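Local coordinates for acetylxylan esterase (Geobacillus stearothermophilus, PDB 4JJ6), which removes acetyl side groups from the xylose backbone units of xylan and xylo-oligosaccharides during hemicellulose breakdown, at residues 6-11 with 78-83. The protein carries 1 engineered substitution. Sequence-based numbering, arbitrary orientation.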
ATOM      1  N   GLY A   6     -40.147   9.381  12.912  1.00 37.67           N
ATOM      2  CA  GLY A   6     -39.446   8.808  14.036  1.00 41.81           C
ATOM      3  C   GLY A   6     -39.180   7.272  13.998  1.00 38.54           C
ATOM      4  O   GLY A   6     -38.666   6.759  14.963  1.00 45.85           O
ATOM      5  N   GLU A   7     -39.529   6.559  12.930  1.00 38.35           N
ATOM      6  CA  GLU A   7     -39.402   5.099  12.970  0.70 35.43           C
ATOM      7  C   GLU A   7     -37.926   4.709  12.557  1.00 39.89           C
ATOM      8  O   GLU A   7     -37.232   5.449  11.842  1.00 33.44           O
ATOM      9  CB  GLU A   7     -40.509   4.434  12.148  0.70 38.81           C
ATOM     10  CG  GLU A   7     -41.973   4.525  12.726  0.70 36.28           C
ATOM     11  CD  GLU A   7     -43.121   4.319  11.750  0.70 37.20           C
ATOM     12  OE1 GLU A   7     -42.963   3.752  10.638  0.70 34.26           O
ATOM     13  OE2 GLU A   7     -44.285   4.745  12.063  0.70 40.01           O
ATOM     14  N   LYS A   8     -37.456   3.546  13.035  1.00 38.53           N
ATOM     15  CA  LYS A   8     -36.137   2.965  12.656  1.00 34.78           C
ATOM     16  C   LYS A   8     -36.417   1.840  11.654  1.00 34.37           C
ATOM     17  O   LYS A   8     -37.190   0.913  11.964  1.00 33.37           O
ATOM     18  CB  LYS A   8     -35.434   2.407  13.854  1.00 35.21           C
ATOM     19  CG  LYS A   8     -34.046   1.911  13.519  1.00 40.27           C
ATOM     20  CD  LYS A   8     -33.421   0.963  14.467  1.00 37.56           C
ATOM     21  CE  LYS A   8     -32.830   1.682  15.624  1.00 36.14           C
ATOM     22  NZ  LYS A   8     -31.721   0.873  16.197  1.00 37.34           N
ATOM     23  N   LEU A   9     -35.840   1.944  10.440  1.00 29.94           N
ATOM     24  CA  LEU A   9     -36.020   0.980   9.387  1.00 27.12           C
ATOM     25  C   LEU A   9     -34.646   0.243   9.244  1.00 27.63           C
ATOM     26  O   LEU A   9     -33.643   0.875   8.996  1.00 27.31           O
ATOM     27  CB  LEU A   9     -36.331   1.694   8.124  1.00 29.03           C
ATOM     28  CG  LEU A   9     -36.196   0.997   6.782  1.00 28.72           C
ATOM     29  CD1 LEU A   9     -37.043  -0.257   6.714  1.00 28.41           C
ATOM     30  CD2 LEU A   9     -36.659   1.954   5.704  1.00 30.71           C
ATOM     31  N   LEU A  10     -34.650  -1.064   9.427  1.00 26.45           N
ATOM     32  CA  LEU A  10     -33.449  -1.932   9.386  1.00 27.56           C
ATOM     33  C   LEU A  10     -33.526  -2.829   8.167  1.00 26.52           C
ATOM     34  O   LEU A  10     -34.496  -3.561   7.921  1.00 26.70           O
ATOM     35  CB  LEU A  10     -33.306  -2.707  10.653  1.00 29.78           C
ATOM     36  CG  LEU A  10     -32.031  -3.557  10.809  1.00 28.16           C
ATOM     37  CD1 LEU A  10     -31.705  -3.603  12.264  1.00 31.64           C
ATOM     38  CD2 LEU A  10     -32.261  -4.935  10.200  1.00 26.31           C
ATOM     39  N   PHE A  11     -32.483  -2.737   7.328  1.00 24.95           N
ATOM     40  CA  PHE A  11     -32.438  -3.585   6.159  1.00 22.83           C
ATOM     41  C   PHE A  11     -31.453  -4.739   6.434  1.00 23.91           C
ATOM     42  O   PHE A  11     -30.386  -4.502   6.964  1.00 26.53           O
ATOM     43  CB  PHE A  11     -31.906  -2.836   4.950  1.00 22.62           C
ATOM     44  CG  PHE A  11     -32.866  -1.865   4.338  1.00 20.68           C
ATOM     45  CD1 PHE A  11     -33.587  -2.249   3.253  1.00 21.76           C
ATOM     46  CD2 PHE A  11     -32.941  -0.539   4.780  1.00 22.82           C
ATOM     47  CE1 PHE A  11     -34.520  -1.381   2.651  1.00 26.43           C
ATOM     48  CE2 PHE A  11     -33.788   0.348   4.111  1.00 21.68           C
ATOM     49  CZ  PHE A  11     -34.581  -0.117   3.050  1.00 23.35           C
ATOM     50  N   ILE A  78     -32.987  -8.271  16.282  1.00 36.42           N
ATOM     51  CA  ILE A  78     -33.853  -8.131  17.466  1.00 33.42           C
ATOM     52  C   ILE A  78     -33.222  -7.135  18.444  1.00 33.29           C
ATOM     53  O   ILE A  78     -33.889  -6.217  18.902  1.00 39.54           O
ATOM     54  CB  ILE A  78     -34.013  -9.474  18.235  1.00 33.83           C
ATOM     55  CG1 ILE A  78     -34.544 -10.578  17.351  1.00 33.02           C
ATOM     56  CG2 ILE A  78     -34.853  -9.293  19.513  1.00 37.03           C
ATOM     57  CD1 ILE A  78     -35.841 -10.212  16.678  1.00 33.22           C
ATOM     58  N   ALA A  79     -31.939  -7.280  18.723  1.00 35.13           N
ATOM     59  CA  ALA A  79     -31.208  -6.322  19.601  1.00 36.80           C
ATOM     60  C   ALA A  79     -31.171  -4.863  19.119  1.00 42.34           C
ATOM     61  O   ALA A  79     -30.867  -3.987  19.907  1.00 37.00           O
ATOM     62  CB  ALA A  79     -29.816  -6.796  19.933  1.00 41.25           C
ATOM     63  N   GLN A  80     -31.467  -4.599  17.848  1.00 36.15           N
ATOM     64  CA  GLN A  80     -31.501  -3.251  17.322  1.00 37.13           C
ATOM     65  C   GLN A  80     -32.808  -2.514  17.543  1.00 35.54           C
ATOM     66  O   GLN A  80     -32.903  -1.322  17.205  1.00 36.74           O
ATOM     67  CB  GLN A  80     -31.243  -3.266  15.811  1.00 37.79           C
ATOM     68  CG  GLN A  80     -29.935  -3.930  15.442  1.00 39.46           C
ATOM     69  CD  GLN A  80     -28.726  -3.335  16.145  1.00 50.44           C
ATOM     70  OE1 GLN A  80     -28.413  -2.160  15.966  1.00 50.50           O
ATOM     71  NE2 GLN A  80     -27.999  -4.167  16.902  1.00 52.09           N
ATOM     72  N   LYS A  81     -33.817  -3.226  18.048  1.00 39.20           N
ATOM     73  CA  LYS A  81     -35.172  -2.731  18.238  1.00 41.03           C
ATOM     74  C   LYS A  81     -35.749  -1.945  17.103  1.00 40.31           C
ATOM     75  O   LYS A  81     -36.202  -0.851  17.274  1.00 39.90           O
ATOM     76  CB  LYS A  81     -35.213  -1.856  19.472  1.00 45.08           C
ATOM     77  CG  LYS A  81     -34.514  -2.462  20.658  1.00 48.00           C
ATOM     78  CD  LYS A  81     -35.544  -3.169  21.496  1.00 58.92           C
ATOM     79  CE  LYS A  81     -34.905  -3.916  22.646  1.00 70.55           C
ATOM     80  NZ  LYS A  81     -35.643  -5.206  22.800  1.00 73.51           N
ATOM     81  N   PRO A  82     -35.773  -2.512  15.912  1.00 36.05           N
ATOM     82  CA  PRO A  82     -36.244  -1.737  14.789  1.00 32.60           C
ATOM     83  C   PRO A  82     -37.732  -1.620  14.875  1.00 33.34           C
ATOM     84  O   PRO A  82     -38.369  -2.439  15.491  1.00 32.65           O
ATOM     85  CB  PRO A  82     -35.879  -2.609  13.556  1.00 31.81           C
ATOM     86  CG  PRO A  82     -35.847  -4.036  14.154  1.00 30.17           C
ATOM     87  CD  PRO A  82     -35.250  -3.840  15.521  1.00 35.73           C
ATOM     88  N   ASP A  83     -38.281  -0.647  14.198  1.00 30.38           N
ATOM     89  CA  ASP A  83     -39.707  -0.588  13.938  1.00 32.87           C
ATOM     90  C   ASP A  83     -40.072  -1.235  12.697  1.00 31.42           C
ATOM     91  O   ASP A  83     -41.164  -1.824  12.576  1.00 28.62           O
ATOM     92  CB  ASP A  83     -40.199   0.881  13.922  1.00 34.90           C
ATOM     93  CG  ASP A  83     -39.828   1.584  15.193  1.00 40.77           C
ATOM     94  OD1 ASP A  83     -40.321   1.171  16.288  1.00 40.23           O
ATOM     95  OD2 ASP A  83     -38.954   2.463  15.167  1.00 34.09           O
TER
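In the beta-alpha-beta crossover that runs from strand 55-58 through helix 66-78 to strand 84-88, the return loop 78-83 packs on the N-terminal end of strand 8-13, the strand lying between those two, where Lys8 and Leu10 meet it. Asp83, the last residue ahead of strand 84-88, engages Lys8 on both backbone groups. Its carboxylate oxygen OD2 takes the N-H of Lys8 through the anti lone pair, 2.8 Å from Lys8 N. That bond is nearly straight, at 165°. Asp83 N donates to Lys8 O at 2.9 Å in a more bent bond.

The Lys8 side chain leaves with CG anti to the backbone N (chi1 -175°), runs past Pro82 and bends at chi3, which carries its ammonium to the type I turn Ile78-Lys81. There NZ donates to Gln80 O over 2.7 Å, in the carbonyl plane. A methionine in its place would probably leave Gln80 O without this charged donor and the turn less firmly tied to the strand. Leu10 supplies the apolar part: its CB packs on Pro82 CB at 3.9 Å, and its CD1 methyl meets Gln80 CB at 3.6 Å, the Leu10 and Gln80 side chains crossing at about a right angle. The amide NE2 of Gln80 bonds back to Glu75 O in the helix. Loop 78-83 thus closes the crossover past strand 8-13 in the alpha/beta SGNH hydrolase fold.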